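Local structure of tyrosine--tRNA ligase, mitochondrial (Coccidioides posadasii, 5IJX) at residues G82-L85 with P86-I89; I136-Q139 with L140-G144. The protein probably catalyses the ATP-dependent attachment of L-tyrosine to tRNA(Tyr) in mitochondria, as a class I aminoacyl-tRNA synthetase of which this chain comprises the catalytic core. All coordinates share one frame; numbering follows the deposited sequence.

Contact 1 of 2, residues G82-L85 with P86-I89; sequences GHML and PFMI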
loop_
_atom_site.group_PDB
_atom_site.type_symbol
_atom_site.label_atom_id
_atom_site.label_comp_id
_atom_site.label_asym_id
_atom_site.label_seq_id
_atom_site.Cartn_x
_atom_site.Cartn_y
_atom_site.Cartn_z
ATOM N N GLY A 82 31.050 4.631 6.007
ATOM C CA GLY A 82 30.074 4.013 6.890
ATOM C C GLY A 82 29.312 2.878 6.230
ATOM O O GLY A 82 29.036 1.854 6.861
ATOM N N HIS A 83 28.952 3.045 4.957
ATOM C CA HIS A 83 28.202 2.016 4.246
ATOM C C HIS A 83 29.022 0.767 3.949
ATOM O O HIS A 83 28.448 -0.227 3.491
ATOM C CB HIS A 83 27.677 2.558 2.913
ATOM C CG HIS A 83 26.777 3.748 3.044
ATOM N ND1 HIS A 83 25.493 3.662 3.535
ATOM C CD2 HIS A 83 26.968 5.047 2.717
ATOM C CE1 HIS A 83 24.936 4.859 3.520
ATOM N NE2 HIS A 83 25.810 5.717 3.027
HETATM N N MSE A 84 30.328 0.782 4.189
HETATM C CA MSE A 84 31.200 -0.210 3.571
HETATM C C MSE A 84 31.153 -1.595 4.206
HETATM O O MSE A 84 31.353 -2.590 3.512
HETATM C CB MSE A 84 32.646 0.300 3.570
HETATM C CG MSE A 84 32.922 1.318 2.472
HETATM SE SE MSE A 84 32.510 0.636 0.691
HETATM C CE MSE A 84 33.394 -1.096 0.830
ATOM N N LEU A 85 30.873 -1.677 5.505
ATOM C CA LEU A 85 30.943 -2.975 6.175
ATOM C C LEU A 85 29.948 -3.978 5.612
ATOM O O LEU A 85 30.361 -5.109 5.298
ATOM C CB LEU A 85 30.758 -2.797 7.682
ATOM C CG LEU A 85 31.737 -1.840 8.356
ATOM C CD1 LEU A 85 31.478 -1.863 9.848
ATOM C CD2 LEU A 85 33.186 -2.196 8.040
ATOM N N PRO A 86 28.656 -3.669 5.470
ATOM C CA PRO A 86 27.779 -4.613 4.759
ATOM C C PRO A 86 28.364 -5.018 3.422
ATOM O O PRO A 86 28.452 -6.211 3.106
ATOM C CB PRO A 86 26.468 -3.831 4.608
ATOM C CG PRO A 86 26.500 -2.807 5.678
ATOM C CD PRO A 86 27.936 -2.454 5.892
ATOM N N PHE A 87 28.812 -4.037 2.638
ATOM C CA PHE A 87 29.357 -4.333 1.322
ATOM C C PHE A 87 30.594 -5.213 1.422
ATOM O O PHE A 87 30.759 -6.150 0.630
ATOM C CB PHE A 87 29.656 -3.023 0.595
ATOM C CG PHE A 87 28.421 -2.214 0.286
ATOM C CD1 PHE A 87 27.209 -2.843 0.050
ATOM C CD2 PHE A 87 28.468 -0.831 0.241
ATOM C CE1 PHE A 87 26.077 -2.115 -0.231
ATOM C CE2 PHE A 87 27.330 -0.096 -0.039
ATOM C CZ PHE A 87 26.137 -0.743 -0.275
HETATM N N MSE A 88 31.461 -4.947 2.395
HETATM C CA MSE A 88 32.584 -5.839 2.648
HETATM C C MSE A 88 32.053 -7.263 2.704
HETATM O O MSE A 88 32.519 -8.130 1.960
HETATM C CB MSE A 88 33.310 -5.484 3.948
HETATM C CG MSE A 88 34.080 -4.167 3.916
HETATM SE SE MSE A 88 35.352 -4.017 2.445
HETATM C CE MSE A 88 36.254 -5.732 2.635
ATOM N N ILE A 89 31.048 -7.496 3.555
ATOM C CA ILE A 89 30.452 -8.826 3.634
ATOM C C ILE A 89 30.061 -9.299 2.240
ATOM O O ILE A 89 30.516 -10.352 1.771
ATOM C CB ILE A 89 29.256 -8.832 4.607
ATOM C CG1 ILE A 89 29.760 -8.643 6.045
ATOM C CG2 ILE A 89 28.448 -10.129 4.470
ATOM C CD1 ILE A 89 28.697 -8.771 7.130
#
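Met84 and Met88, both present as selenomethionine, lie one helical turn apart and meet obliquely, the methyl CE of Met84 reaching 3.9 Å from SE of Met88. Both chains are bent at chi2 and chi3. For Met84 this matters: it starts out pointing away from 86-89, and the bends bring its methyl to the next turn, also 4.2 Å from CB of Phe87. The selenium of Met84 sits at the edge of the Phe87 ring, near the ring plane. His83 approaches the same ring through its backbone, with His83 O 3.3 Å from Phe87 CD2, and through its CB, 4.0 Å from Phe87 CE2. The His83 imidazole itself turns away from this helical turn and meets the ring of His80 at an inclined angle. Gly82 and His83 close the HIGH signature of class I synthetases, which here runs directly into helix 84-95, the crossover helix of the beta-alpha-beta unit formed with strands 67-72 and 99-104. With CG beside its backbone N (chi1 -65°), Phe87 carries its ring alongside His83 O; the ring packs on Ala70 and Val72 of the first strand and meets Phe102 of the second, planes inclined at about 45°. Two backbone bonds hold the turn together: Met88 N to Met84 O, at 2.6 Å, and Ile89 N to Leu85 O, at 3.0 Å. Pro86 N has no hydrogen to donate, which is well accommodated near the start of a helix; its CD rests against Leu85 CB, while its ring also packs on Ala70 and Thr283.

Contact 2 of 2, residues I136-Q139 with L140-G144; sequences IHLQ and LKRLG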
loop_
_atom_site.group_PDB
_atom_site.type_symbol
_atom_site.label_atom_id
_atom_site.label_comp_id
_atom_site.label_asym_id
_atom_site.label_seq_id
_atom_site.Cartn_x
_atom_site.Cartn_y
_atom_site.Cartn_z
ATOM N N ILE A 136 25.561 7.271 -6.805
ATOM C CA ILE A 136 25.746 6.048 -6.026
ATOM C C ILE A 136 25.650 4.823 -6.928
ATOM O O ILE A 136 26.348 3.823 -6.717
ATOM C CB ILE A 136 24.733 5.984 -4.869
ATOM C CG1 ILE A 136 24.943 7.171 -3.925
ATOM C CG2 ILE A 136 24.876 4.662 -4.115
ATOM C CD1 ILE A 136 24.009 7.202 -2.731
ATOM N N HIS A 137 24.781 4.875 -7.939
ATOM C CA HIS A 137 24.702 3.787 -8.905
ATOM C C HIS A 137 26.043 3.586 -9.595
ATOM O O HIS A 137 26.522 2.454 -9.735
ATOM C CB HIS A 137 23.606 4.074 -9.931
ATOM C CG HIS A 137 23.376 2.954 -10.897
ATOM N ND1 HIS A 137 24.281 2.620 -11.881
ATOM C CD2 HIS A 137 22.342 2.090 -11.029
ATOM C CE1 HIS A 137 23.815 1.599 -12.577
ATOM N NE2 HIS A 137 22.640 1.258 -12.082
ATOM N N LEU A 138 26.669 4.679 -10.032
ATOM C CA LEU A 138 28.010 4.578 -10.594
ATOM C C LEU A 138 28.977 3.963 -9.586
ATOM O O LEU A 138 29.715 3.021 -9.906
ATOM C CB LEU A 138 28.493 5.962 -11.032
ATOM C CG LEU A 138 29.935 6.043 -11.532
ATOM C CD1 LEU A 138 30.148 5.097 -12.703
ATOM C CD2 LEU A 138 30.279 7.471 -11.921
ATOM N N GLN A 139 28.973 4.479 -8.354
ATOM C CA GLN A 139 29.944 4.040 -7.357
ATOM C C GLN A 139 29.821 2.546 -7.071
ATOM O O GLN A 139 30.831 1.866 -6.857
ATOM C CB GLN A 139 29.770 4.851 -6.074
ATOM C CG GLN A 139 30.183 6.309 -6.210
ATOM C CD GLN A 139 29.992 7.093 -4.929
ATOM O OE1 GLN A 139 29.232 6.691 -4.048
ATOM N NE2 GLN A 139 30.687 8.219 -4.816
ATOM N N LEU A 140 28.597 2.016 -7.054
ATOM C CA LEU A 140 28.426 0.589 -6.797
ATOM C C LEU A 140 28.724 -0.241 -8.041
ATOM O O LEU A 140 29.317 -1.323 -7.939
ATOM C CB LEU A 140 27.011 0.305 -6.291
ATOM C CG LEU A 140 26.705 0.693 -4.842
ATOM C CD1 LEU A 140 25.263 0.353 -4.506
ATOM C CD2 LEU A 140 27.645 0.003 -3.861
ATOM N N LYS A 141 28.327 0.248 -9.219
ATOM C CA LYS A 141 28.689 -0.435 -10.456
ATOM C C LYS A 141 30.195 -0.652 -10.533
ATOM O O LYS A 141 30.655 -1.746 -10.884
ATOM C CB LYS A 141 28.205 0.358 -11.674
ATOM C CG LYS A 141 28.363 -0.395 -12.995
ATOM C CD LYS A 141 28.059 0.473 -14.211
ATOM C CE LYS A 141 26.596 0.874 -14.275
ATOM N NZ LYS A 141 26.264 1.565 -15.551
ATOM N N ARG A 142 30.982 0.376 -10.198
ATOM C CA ARG A 142 32.432 0.230 -10.210
ATOM C C ARG A 142 32.963 -0.473 -8.967
ATOM O O ARG A 142 34.059 -1.040 -9.017
ATOM C CB ARG A 142 33.110 1.598 -10.362
ATOM C CG ARG A 142 32.901 2.564 -9.204
ATOM C CD ARG A 142 33.681 3.860 -9.411
ATOM N NE ARG A 142 33.384 4.498 -10.693
ATOM C CZ ARG A 142 33.789 5.717 -11.036
ATOM N NH1 ARG A 142 34.508 6.446 -10.195
ATOM N NH2 ARG A 142 33.472 6.210 -12.225
ATOM N N LEU A 143 32.216 -0.459 -7.860
ATOM C CA LEU A 143 32.657 -1.188 -6.676
ATOM C C LEU A 143 32.524 -2.691 -6.868
ATOM O O LEU A 143 33.232 -3.462 -6.211
ATOM C CB LEU A 143 31.865 -0.735 -5.450
ATOM C CG LEU A 143 32.211 -1.424 -4.125
ATOM C CD1 LEU A 143 33.684 -1.252 -3.782
ATOM C CD2 LEU A 143 31.340 -0.893 -2.995
ATOM N N GLY A 144 31.627 -3.128 -7.751
ATOM C CA GLY A 144 31.534 -4.535 -8.091
ATOM C C GLY A 144 32.774 -5.027 -8.810
ATOM O O GLY A 144 33.495 -5.900 -8.309
#
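Arg142 bends back over Leu138, the residue one turn earlier, and its course shows how a long polar chain can cover an apolar one. CB lies 3.7 Å from Leu138 O. With chi1 at 65°, CG occupies the crowded position between the backbone N and carbonyl carbon, which sets it beside two main-chain oxygens, 3.2 Å from Gln139 O and 3.3 Å from Leu138 O. CD moves off to 4.1 Å from Leu138 O, and the bend at chi3 (54°) swings the head across the leucine. NE then comes 3.9 Å from Leu138 CD1; one guanidinium face lies over Leu138 CG, and NH2 ends 3.4 Å from Leu138 CD2. Beneath this exposed pair, Arg142 N bonds to Leu138 O as part of the regular i to i+4 series. One residue earlier in the helix, Lys141 crosses His137 obliquely, CE reaching the imidazole edge in its plane, 3.3 Å from CE1. Gln139 extends from the helix to bond Ser78 OG through NE2 and Leu79 N through OE1. Helix 126-154 packs Leu140 onto Phe102 and Ile104 of strand 99-104, and lays Leu140, Lys141 and His137 on Leu166 of strand 164-168, at one edge of the sheet within this chain.

In the fold
The centres of contacts 1 and 2 lie about 13 Å apart, and their two helices pack directly: Phe87 CE2 is 3.8 Å from Leu140 CD2, and Met84 SE is 4.2 Å from Leu143 CD2. Phe102 is shared, touched by both Phe87 and Leu140, and its neighbour Leu103 lines the tyrosine pocket. The side chain of His83 in contact 1 comes to about 5 Å from the bound tyrosine, that of Ile136 in contact 2 to about 10 Å. Gln139 of contact 2 reaches Ser78 and Leu79, the residues just ahead of the signature that ends in contact 1. Helix 126-154 is in this way bonded to the segment leading into the signature, and helix 84-95 follows it.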